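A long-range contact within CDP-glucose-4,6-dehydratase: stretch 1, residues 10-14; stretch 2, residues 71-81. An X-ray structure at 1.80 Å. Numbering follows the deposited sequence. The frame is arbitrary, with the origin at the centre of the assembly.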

ATOM      1  N   LYS C  10     -36.926   8.657  19.849  1.00 32.27           N
ATOM      2  CA  LYS C  10     -36.265   8.870  18.560  1.00 27.66           C
ATOM      3  C   LYS C  10     -37.009   8.131  17.457  1.00 24.22           C
ATOM      4  O   LYS C  10     -37.447   6.995  17.647  1.00 25.45           O
ATOM      5  CB  LYS C  10     -34.814   8.376  18.602  1.00 26.10           C
ATOM      6  CG  LYS C  10     -33.871   9.211  19.458  1.00 25.56           C
ATOM      7  CD  LYS C  10     -33.676  10.600  18.876  1.00 26.09           C
ATOM      8  CE  LYS C  10     -32.637  11.395  19.649  1.00 25.44           C
ATOM      9  NZ  LYS C  10     -33.022  11.581  21.085  1.00 26.94           N
ATOM     10  N   ARG C  11     -37.158   8.778  16.307  1.00 25.26           N
ATOM     11  CA  ARG C  11     -37.840   8.157  15.181  1.00 22.89           C
ATOM     12  C   ARG C  11     -36.775   7.417  14.372  1.00 23.48           C
ATOM     13  O   ARG C  11     -35.943   8.034  13.711  1.00 24.85           O
ATOM     14  CB  ARG C  11     -38.533   9.222  14.324  1.00 29.05           C
ATOM     15  CG  ARG C  11     -39.550  10.058  15.094  1.00 31.31           C
ATOM     16  CD  ARG C  11     -40.238  11.076  14.199  1.00 34.43           C
ATOM     17  NE  ARG C  11     -41.203  10.461  13.291  1.00 37.48           N
ATOM     18  CZ  ARG C  11     -42.357   9.919  13.671  1.00 39.20           C
ATOM     19  NH1 ARG C  11     -42.703   9.911  14.953  1.00 39.37           N
ATOM     20  NH2 ARG C  11     -43.174   9.389  12.768  1.00 39.14           N
ATOM     21  N   VAL C  12     -36.814   6.090  14.439  1.00 21.77           N
ATOM     22  CA  VAL C  12     -35.831   5.250  13.758  1.00 21.16           C
ATOM     23  C   VAL C  12     -36.455   4.390  12.662  1.00 21.25           C
ATOM     24  O   VAL C  12     -37.436   3.674  12.893  1.00 20.40           O
ATOM     25  CB  VAL C  12     -35.112   4.334  14.782  1.00 21.26           C
ATOM     26  CG1 VAL C  12     -33.939   3.612  14.121  1.00 17.73           C
ATOM     27  CG2 VAL C  12     -34.633   5.160  15.965  1.00 19.80           C
ATOM     28  N   PHE C  13     -35.869   4.465  11.471  1.00 20.59           N
ATOM     29  CA  PHE C  13     -36.335   3.715  10.311  1.00 20.69           C
ATOM     30  C   PHE C  13     -35.341   2.579  10.083  1.00 20.42           C
ATOM     31  O   PHE C  13     -34.144   2.818   9.957  1.00 21.21           O
ATOM     32  CB  PHE C  13     -36.370   4.636   9.088  1.00 21.38           C
ATOM     33  CG  PHE C  13     -37.031   4.026   7.878  1.00 22.06           C
ATOM     34  CD1 PHE C  13     -38.415   4.036   7.745  1.00 21.29           C
ATOM     35  CD2 PHE C  13     -36.265   3.467   6.858  1.00 21.84           C
ATOM     36  CE1 PHE C  13     -39.033   3.500   6.607  1.00 21.85           C
ATOM     37  CE2 PHE C  13     -36.868   2.927   5.717  1.00 20.94           C
ATOM     38  CZ  PHE C  13     -38.254   2.944   5.591  1.00 21.28           C
ATOM     39  N   VAL C  14     -35.839   1.349  10.027  1.00 20.22           N
ATOM     40  CA  VAL C  14     -34.975   0.191   9.843  1.00 19.45           C
ATOM     41  C   VAL C  14     -35.360  -0.685   8.650  1.00 19.59           C
ATOM     42  O   VAL C  14     -36.431  -1.287   8.650  1.00 18.17           O
ATOM     43  CB  VAL C  14     -34.996  -0.716  11.101  1.00 19.80           C
ATOM     44  CG1 VAL C  14     -34.079  -1.924  10.891  1.00 19.95           C
ATOM     45  CG2 VAL C  14     -34.582   0.079  12.335  1.00 19.82           C
ATOM     46  N   LYS C  71     -41.742   3.677  -3.700  1.00 21.32           N
ATOM     47  CA  LYS C  71     -42.395   3.136  -2.513  1.00 23.02           C
ATOM     48  C   LYS C  71     -41.504   3.318  -1.286  1.00 22.76           C
ATOM     49  O   LYS C  71     -41.997   3.534  -0.184  1.00 23.44           O
ATOM     50  CB  LYS C  71     -42.720   1.655  -2.705  1.00 23.47           C
ATOM     51  CG  LYS C  71     -43.432   1.036  -1.513  1.00 26.57           C
ATOM     52  CD  LYS C  71     -43.777  -0.420  -1.765  1.00 28.01           C
ATOM     53  CE  LYS C  71     -44.447  -1.024  -0.548  1.00 30.29           C
ATOM     54  NZ  LYS C  71     -44.810  -2.448  -0.763  1.00 30.28           N
ATOM     55  N   LEU C  72     -40.188   3.226  -1.482  1.00 21.95           N
ATOM     56  CA  LEU C  72     -39.244   3.402  -0.381  1.00 20.61           C
ATOM     57  C   LEU C  72     -39.183   4.878   0.012  1.00 20.44           C
ATOM     58  O   LEU C  72     -39.140   5.214   1.197  1.00 20.72           O
ATOM     59  CB  LEU C  72     -37.853   2.905  -0.788  1.00 18.93           C
ATOM     60  CG  LEU C  72     -36.725   3.106   0.231  1.00 21.37           C
ATOM     61  CD1 LEU C  72     -37.100   2.495   1.578  1.00 20.04           C
ATOM     62  CD2 LEU C  72     -35.449   2.468  -0.312  1.00 21.08           C
ATOM     63  N   LEU C  73     -39.174   5.755  -0.991  1.00 21.00           N
ATOM     64  CA  LEU C  73     -39.140   7.196  -0.754  1.00 22.15           C
ATOM     65  C   LEU C  73     -40.364   7.612   0.062  1.00 25.04           C
ATOM     66  O   LEU C  73     -40.251   8.358   1.039  1.00 25.37           O
ATOM     67  CB  LEU C  73     -39.131   7.941  -2.090  1.00 21.10           C
ATOM     68  CG  LEU C  73     -39.441   9.443  -2.114  1.00 23.54           C
ATOM     69  CD1 LEU C  73     -38.333  10.224  -1.413  1.00 20.39           C
ATOM     70  CD2 LEU C  73     -39.589   9.895  -3.571  1.00 22.24           C
ATOM     71  N   GLU C  74     -41.532   7.124  -0.346  1.00 27.85           N
ATOM     72  CA  GLU C  74     -42.778   7.444   0.342  1.00 32.14           C
ATOM     73  C   GLU C  74     -42.797   6.908   1.769  1.00 30.77           C
ATOM     74  O   GLU C  74     -43.223   7.605   2.690  1.00 28.16           O
ATOM     75  CB  GLU C  74     -43.975   6.878  -0.426  1.00 39.96           C
ATOM     76  CG  GLU C  74     -44.241   7.561  -1.754  1.00 53.46           C
ATOM     77  CD  GLU C  74     -44.468   9.052  -1.604  1.00 60.55           C
ATOM     78  OE1 GLU C  74     -45.347   9.448  -0.809  1.00 64.28           O
ATOM     79  OE2 GLU C  74     -43.765   9.830  -2.284  1.00 64.03           O
ATOM     80  N   SER C  75     -42.343   5.670   1.944  1.00 26.89           N
ATOM     81  CA  SER C  75     -42.314   5.050   3.265  1.00 27.39           C
ATOM     82  C   SER C  75     -41.456   5.877   4.220  1.00 27.73           C
ATOM     83  O   SER C  75     -41.782   6.021   5.403  1.00 30.24           O
ATOM     84  CB  SER C  75     -41.761   3.625   3.169  1.00 27.68           C
ATOM     85  OG  SER C  75     -41.732   2.994   4.440  1.00 25.77           O
ATOM     86  N   ILE C  76     -40.365   6.425   3.702  1.00 26.76           N
ATOM     87  CA  ILE C  76     -39.466   7.237   4.507  1.00 25.94           C
ATOM     88  C   ILE C  76     -40.028   8.643   4.735  1.00 26.81           C
ATOM     89  O   ILE C  76     -40.011   9.151   5.860  1.00 25.61           O
ATOM     90  CB  ILE C  76     -38.073   7.333   3.840  1.00 24.60           C
ATOM     91  CG1 ILE C  76     -37.421   5.942   3.823  1.00 25.18           C
ATOM     92  CG2 ILE C  76     -37.201   8.337   4.590  1.00 23.22           C
ATOM     93  CD1 ILE C  76     -36.113   5.859   3.049  1.00 23.15           C
ATOM     94  N   ARG C  77     -40.524   9.268   3.672  1.00 28.59           N
ATOM     95  CA  ARG C  77     -41.091  10.615   3.770  1.00 32.58           C
ATOM     96  C   ARG C  77     -42.269  10.652   4.734  1.00 31.95           C
ATOM     97  O   ARG C  77     -42.443  11.610   5.483  1.00 32.03           O
ATOM     98  CB  ARG C  77     -41.565  11.097   2.399  1.00 35.75           C
ATOM     99  CG  ARG C  77     -42.323  12.418   2.444  1.00 40.28           C
ATOM    100  CD  ARG C  77     -42.921  12.726   1.089  1.00 44.11           C
ATOM    101  NE  ARG C  77     -41.885  12.923   0.084  1.00 46.30           N
ATOM    102  CZ  ARG C  77     -42.061  12.730  -1.219  1.00 47.99           C
ATOM    103  NH1 ARG C  77     -43.237  12.328  -1.679  1.00 48.16           N
ATOM    104  NH2 ARG C  77     -41.061  12.943  -2.060  1.00 48.65           N
ATOM    105  N   GLU C  78     -43.087   9.609   4.689  1.00 32.31           N
ATOM    106  CA  GLU C  78     -44.248   9.496   5.562  1.00 37.64           C
ATOM    107  C   GLU C  78     -43.821   9.442   7.027  1.00 33.42           C
ATOM    108  O   GLU C  78     -44.462  10.034   7.894  1.00 32.81           O
ATOM    109  CB  GLU C  78     -45.035   8.229   5.201  1.00 45.94           C
ATOM    110  CG  GLU C  78     -46.272   7.938   6.052  1.00 58.86           C
ATOM    111  CD  GLU C  78     -45.942   7.443   7.453  1.00 65.23           C
ATOM    112  OE1 GLU C  78     -45.148   6.486   7.587  1.00 67.65           O
ATOM    113  OE2 GLU C  78     -46.489   8.007   8.424  1.00 68.08           O
ATOM    114  N   PHE C  79     -42.720   8.747   7.291  1.00 27.76           N
ATOM    115  CA  PHE C  79     -42.218   8.573   8.648  1.00 26.26           C
ATOM    116  C   PHE C  79     -41.344   9.697   9.217  1.00 25.62           C
ATOM    117  O   PHE C  79     -41.359   9.931  10.427  1.00 26.34           O
ATOM    118  CB  PHE C  79     -41.461   7.243   8.730  1.00 24.83           C
ATOM    119  CG  PHE C  79     -41.037   6.868  10.123  1.00 24.94           C
ATOM    120  CD1 PHE C  79     -41.986   6.639  11.112  1.00 24.09           C
ATOM    121  CD2 PHE C  79     -39.689   6.744  10.444  1.00 24.82           C
ATOM    122  CE1 PHE C  79     -41.599   6.288  12.407  1.00 25.41           C
ATOM    123  CE2 PHE C  79     -39.290   6.393  11.737  1.00 25.77           C
ATOM    124  CZ  PHE C  79     -40.249   6.164  12.719  1.00 25.21           C
ATOM    125  N   GLN C  80     -40.584  10.382   8.366  1.00 24.53           N
ATOM    126  CA  GLN C  80     -39.705  11.466   8.817  1.00 25.00           C
ATOM    127  C   GLN C  80     -38.728  10.986   9.897  1.00 25.13           C
ATOM    128  O   GLN C  80     -38.689  11.529  11.003  1.00 25.29           O
ATOM    129  CB  GLN C  80     -40.536  12.629   9.369  1.00 26.48           C
ATOM    130  CG  GLN C  80     -41.496  13.255   8.363  1.00 28.61           C
ATOM    131  CD  GLN C  80     -40.788  14.069   7.303  1.00 30.37           C
ATOM    132  OE1 GLN C  80     -40.083  15.028   7.612  1.00 30.83           O
ATOM    133  NE2 GLN C  80     -40.975  13.692   6.040  1.00 32.25           N
ATOM    134  N   PRO C  81     -37.918   9.964   9.591  1.00 23.77           N
ATOM    135  CA  PRO C  81     -36.962   9.455  10.581  1.00 23.70           C
ATOM    136  C   PRO C  81     -35.790  10.401  10.831  1.00 21.41           C
ATOM    137  O   PRO C  81     -35.427  11.195   9.966  1.00 22.57           O
ATOM    138  CB  PRO C  81     -36.501   8.142   9.955  1.00 22.81           C
ATOM    139  CG  PRO C  81     -36.453   8.505   8.498  1.00 23.20           C
ATOM    140  CD  PRO C  81     -37.781   9.242   8.314  1.00 23.68           C
TER

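A β-strand packs nearly antiparallel against an α-helix here, joined by apolar packing around a buried phenylalanine and by an arginine that binds the end of the helix. The strand illustrates the alternation that lets an extended chain serve two sides: Arg-11 and Phe-13 direct their CA-to-CB bonds toward the helical stretch, whereas that of Val-12 points away.

Phe-13 is the hydrophobic centre. Ile-76 lies over one face of its ring, with CG1 3.8 Å from the ring centroid in a CH-π contact, while Ser-75 and Phe-79 meet the ring at its edge; CD1 of Phe-13 lies 4.0 Å from CD2 of Phe-79. Nearer the backbone, CB of Phe-13 rests 3.6 Å from CB of Pro-81, so the packing continues past the last helical turn.

Arg-11 supplies the polar part. Its NE and NH2 both donate to the carbonyl O of Phe-79, at 2.9 and 3.0 Å respectively, a forked arrangement that engages a carbonyl at the helix C-terminus, just before Gln-80 leaves helical geometry with positive phi. The same guanidinium lies over a face of the Phe-79 ring, its CZ 4.4 Å from the centroid in an off-centre cation-π interaction. One residue thus offers Arg-11 both a backbone acceptor and an aromatic surface.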